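Local coordinates for Two-component system response regulator/GGDEF domain protein (Aeromonas salmonicida, PDB 3LUF) that probably makes the second messenger cyclic di-GMP from two GTP through a GGDEF domain absent from this piece, which holds its two magnesium-binding receiver domains, at residues B[109-112]-B[113-117]; B[116-119]-B[120-123]. One frame throughout, in Å; residues are numbered along the deposited sequence.

Interaction 1 (B[109-112]-B[113-117])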
loop_
_atom_site.group_PDB
_atom_site.type_symbol
_atom_site.label_atom_id
_atom_site.label_comp_id
_atom_site.label_asym_id
_atom_site.label_seq_id
_atom_site.Cartn_x
_atom_site.Cartn_y
_atom_site.Cartn_z
ATOM N N LEU B 109 16.598 12.038 5.017
ATOM C CA LEU B 109 15.883 13.139 5.703
ATOM C C LEU B 109 14.519 13.378 5.137
ATOM O O LEU B 109 13.616 13.796 5.851
ATOM C CB LEU B 109 16.676 14.456 5.596
ATOM C CG LEU B 109 17.795 14.672 6.557
ATOM C CD1 LEU B 109 18.413 16.058 6.158
ATOM C CD2 LEU B 109 17.343 14.621 8.063
ATOM N N GLN B 110 14.355 13.118 3.841
ATOM C CA GLN B 110 13.085 13.311 3.196
ATOM C C GLN B 110 11.968 12.530 3.910
ATOM O O GLN B 110 10.828 12.959 3.904
ATOM C CB GLN B 110 13.175 12.917 1.716
ATOM C CG GLN B 110 11.982 13.291 0.895
ATOM C CD GLN B 110 11.736 14.787 0.838
ATOM O OE1 GLN B 110 12.649 15.605 1.012
ATOM N NE2 GLN B 110 10.505 15.149 0.587
ATOM N N TYR B 111 12.295 11.389 4.519
ATOM C CA TYR B 111 11.302 10.643 5.305
ATOM C C TYR B 111 10.590 11.542 6.356
ATOM O O TYR B 111 9.372 11.433 6.575
ATOM C CB TYR B 111 11.944 9.424 5.988
ATOM C CG TYR B 111 10.999 8.582 6.805
ATOM C CD1 TYR B 111 10.246 7.548 6.214
ATOM C CD2 TYR B 111 10.851 8.807 8.169
ATOM C CE1 TYR B 111 9.353 6.757 6.997
ATOM C CE2 TYR B 111 9.986 8.045 8.935
ATOM C CZ TYR B 111 9.240 7.035 8.350
ATOM O OH TYR B 111 8.408 6.312 9.159
ATOM N N ALA B 112 11.357 12.406 7.001
ATOM C CA ALA B 112 10.804 13.277 8.058
ATOM C C ALA B 112 9.714 14.217 7.487
ATOM O O ALA B 112 8.718 14.555 8.152
ATOM C CB ALA B 112 11.955 14.060 8.701
ATOM N N VAL B 113 9.878 14.606 6.230
ATOM C CA VAL B 113 8.967 15.559 5.592
ATOM C C VAL B 113 7.583 14.939 5.377
ATOM O O VAL B 113 6.552 15.487 5.797
ATOM C CB VAL B 113 9.542 16.075 4.234
ATOM C CG1 VAL B 113 8.591 17.067 3.599
ATOM C CG2 VAL B 113 10.919 16.704 4.430
ATOM N N GLY B 114 7.550 13.759 4.765
ATOM C CA GLY B 114 6.303 13.030 4.604
ATOM C C GLY B 114 5.686 12.686 5.930
ATOM O O GLY B 114 4.482 12.748 6.071
ATOM N N LEU B 115 6.518 12.362 6.917
ATOM C CA LEU B 115 6.017 11.988 8.236
ATOM C C LEU B 115 5.308 13.157 8.902
ATOM O O LEU B 115 4.184 12.997 9.389
ATOM C CB LEU B 115 7.164 11.561 9.130
ATOM C CG LEU B 115 6.822 11.192 10.572
ATOM C CD1 LEU B 115 5.756 10.132 10.680
ATOM C CD2 LEU B 115 8.091 10.733 11.301
ATOM N N VAL B 116 5.946 14.317 8.934
ATOM C CA VAL B 116 5.342 15.435 9.714
ATOM C C VAL B 116 4.073 15.958 9.044
ATOM O O VAL B 116 3.140 16.421 9.717
ATOM C CB VAL B 116 6.335 16.595 10.036
ATOM C CG1 VAL B 116 7.492 16.025 10.920
ATOM C CG2 VAL B 116 6.844 17.292 8.752
ATOM N N HIS B 117 4.048 15.874 7.721
ATOM C CA HIS B 117 2.850 16.226 6.960
ATOM C C HIS B 117 1.710 15.261 7.326
ATOM O O HIS B 117 0.585 15.674 7.607
ATOM C CB HIS B 117 3.206 16.233 5.471
ATOM C CG HIS B 117 2.051 16.484 4.548
ATOM N ND1 HIS B 117 1.466 17.726 4.390
ATOM C CD2 HIS B 117 1.436 15.666 3.668
ATOM C CE1 HIS B 117 0.525 17.652 3.468
ATOM N NE2 HIS B 117 0.485 16.411 3.016
#
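Helix 106-122 is the last helix of the first CheY-like receiver domain, and here Y111 meets L115 one turn further along it. The two side chains run obliquely to each other, with ring atom CE2 of Y111 4.1 Å from CD2 of L115. With chi1 at -179°, the ring of Y111 leans out from the helix so that CE2 comes near L115. The ring reaches V101 of strand 99-102, and its hydroxyl bonds to D99. Q236 of helix 232-248, in the second receiver domain, touches both side chains.

On another side of the helix, Q110 bends at chi2 (62°) and brings its amide beside V113. NE2 of Q110 comes 3.9 Å from CB of V113. That amide bonds to Q27 and R106, and V113 packs on A23 of helix 14-27.

The helix is kinked at Y111 and A112, where the regular i to i+4 bonding to their N atoms is interrupted. N of A112 bonds instead to O of L109. O of Q110 then takes weak bonds from N of V113 at 3.0 Å and from N of G114 at 3.5 Å. Regular bonding resumes with N of L115 to O of Y111 at 3.0 Å and N of V116 to O of A112 at 2.9 Å. Y111 and L115 meet through apolar atoms, and the Q110 amide lies against V113, while the polar ends of Q110 and Y111 bond elsewhere, which should limit the rotation of both groups.

Interaction 2 (B[116-119]-B[120-123]); sequences VHRL and YLNQ
OD1 of N122 is gripped by two nitrogens of R118, one turn back on the same helix. NE of R118 lies 2.9 Å from OD1 of N122, in a fairly straight bond. NH1 of R118 adds a longer, more bent bond to OD1 of N122 at 3.2 Å. The oxygen sits at the side-on edge of the guanidinium, in its plane. NH1 approaches nearly in line with the amide C=O, whereas NE comes in tilted from the carbonyl plane. The guanidinium and amide planes are 33° apart.

R118 bends at chi2 (68°) and chi3 (-99°), which carries the guanidinium forward along the helix to N122. A backbone bond joins the same two residues, from N of N122 to O of R118 at 2.9 Å. The other end of the amide is also held, because ND2 of N122 bonds to O of Q147. NH1 of R118 makes a salt bridge to E247 of helix 232-248, whose carboxylate would partly offset the charge of the guanidinium. Together the bonds should fix the rotation of both flat groups.

CD1 of L121 touches two flat groups. It lies over one face of the H117 ring, 4.0 Å from the ring centroid, a CH-pi contact. The nearest ring atom is NE2 of H117, 3.7 Å from CD1 of L121. The same methyl lies over a face of the R118 guanidinium, 3.9 Å from NH2 of R118.

L119 and V116 pack on V51 of strand 49-55. This is the C-terminal part of the last helix of a receiver domain, with i to i+4 side-chain pairs along it and polar links from it to the second receiver domain.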
loop_
_atom_site.group_PDB
_atom_site.type_symbol
_atom_site.label_atom_id
_atom_site.label_comp_id
_atom_site.label_asym_id
_atom_site.label_seq_id
_atom_site.Cartn_x
_atom_site.Cartn_y
_atom_site.Cartn_z
ATOM N N VAL B 116 5.946 14.317 8.934
ATOM C CA VAL B 116 5.342 15.435 9.714
ATOM C C VAL B 116 4.073 15.958 9.044
ATOM O O VAL B 116 3.140 16.421 9.717
ATOM C CB VAL B 116 6.335 16.595 10.036
ATOM C CG1 VAL B 116 7.492 16.025 10.920
ATOM C CG2 VAL B 116 6.844 17.292 8.752
ATOM N N HIS B 117 4.048 15.874 7.721
ATOM C CA HIS B 117 2.850 16.226 6.960
ATOM C C HIS B 117 1.710 15.261 7.326
ATOM O O HIS B 117 0.585 15.674 7.607
ATOM C CB HIS B 117 3.206 16.233 5.471
ATOM C CG HIS B 117 2.051 16.484 4.548
ATOM N ND1 HIS B 117 1.466 17.726 4.390
ATOM C CD2 HIS B 117 1.436 15.666 3.668
ATOM C CE1 HIS B 117 0.525 17.652 3.468
ATOM N NE2 HIS B 117 0.485 16.411 3.016
ATOM N N ARG B 118 2.006 13.972 7.357
ATOM C CA ARG B 118 1.045 13.000 7.765
ATOM C C ARG B 118 0.620 13.197 9.219
ATOM O O ARG B 118 -0.579 13.109 9.545
ATOM C CB ARG B 118 1.715 11.614 7.583
ATOM C CG ARG B 118 0.845 10.441 7.616
ATOM C CD ARG B 118 -0.100 10.367 6.407
ATOM N NE ARG B 118 -1.413 10.872 6.787
ATOM C CZ ARG B 118 -2.287 11.396 5.927
ATOM N NH1 ARG B 118 -3.476 11.781 6.368
ATOM N NH2 ARG B 118 -1.985 11.512 4.622
ATOM N N LEU B 119 1.575 13.429 10.124
ATOM C CA LEU B 119 1.195 13.604 11.536
ATOM C C LEU B 119 0.276 14.793 11.721
ATOM O O LEU B 119 -0.679 14.710 12.478
ATOM C CB LEU B 119 2.445 13.813 12.432
ATOM C CG LEU B 119 3.320 12.556 12.553
ATOM C CD1 LEU B 119 4.655 12.943 13.270
ATOM C CD2 LEU B 119 2.667 11.399 13.284
ATOM N N TYR B 120 0.519 15.865 10.982
ATOM C CA TYR B 120 -0.387 17.018 11.033
ATOM C C TYR B 120 -1.806 16.629 10.584
ATOM O O TYR B 120 -2.805 16.914 11.279
ATOM C CB TYR B 120 0.123 18.202 10.190
ATOM C CG TYR B 120 -0.967 19.222 10.073
ATOM C CD1 TYR B 120 -1.180 20.130 11.105
ATOM C CD2 TYR B 120 -1.906 19.176 9.001
ATOM C CE1 TYR B 120 -2.241 21.036 11.052
ATOM C CE2 TYR B 120 -2.974 20.065 8.972
ATOM C CZ TYR B 120 -3.115 20.989 9.979
ATOM O OH TYR B 120 -4.159 21.853 9.959
ATOM N N LEU B 121 -1.903 16.015 9.411
ATOM C CA LEU B 121 -3.227 15.631 8.873
ATOM C C LEU B 121 -3.987 14.645 9.743
ATOM O O LEU B 121 -5.232 14.717 9.878
ATOM C CB LEU B 121 -3.086 15.089 7.460
ATOM C CG LEU B 121 -2.666 16.078 6.378
ATOM C CD1 LEU B 121 -2.365 15.340 5.076
ATOM C CD2 LEU B 121 -3.716 17.221 6.157
ATOM N N ASN B 122 -3.261 13.689 10.321
ATOM C CA ASN B 122 -3.877 12.660 11.126
ATOM C C ASN B 122 -4.636 13.169 12.349
ATOM O O ASN B 122 -5.542 12.487 12.839
ATOM C CB ASN B 122 -2.830 11.665 11.602
ATOM C CG ASN B 122 -2.306 10.769 10.477
ATOM O OD1 ASN B 122 -2.776 10.816 9.330
ATOM N ND2 ASN B 122 -1.342 9.922 10.813
ATOM N N GLN B 123 -4.255 14.331 12.876
ATOM C CA GLN B 123 -4.914 14.885 14.070
ATOM C C GLN B 123 -6.430 14.980 13.872
ATOM O O GLN B 123 -7.214 14.894 14.846
ATOM C CB GLN B 123 -4.410 16.293 14.390
ATOM C CG GLN B 123 -2.912 16.390 14.680
ATOM C CD GLN B 123 -2.472 17.812 14.845
ATOM O OE1 GLN B 123 -2.380 18.577 13.867
ATOM N NE2 GLN B 123 -2.171 18.189 16.081
#

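How the interactions relate
Interactions 1 and 2 follow each other along helix 106-122, with centres 10 Å apart. They share V116 and H117, so one begins where the other ends. Interaction 1 lies earlier on the helix, on the side of the chain nearer the first magnesium site, though the side chain of L109 is still about 11 Å from the magnesium ion. Interaction 2 lies near the end of the helix, away from the annotated sites, just before strand 126-130 opens the second receiver domain. Both contain residues that touch helix 232-248 of that domain. The helix thus belongs to the first receiver fold and also lines the interface between the two domains.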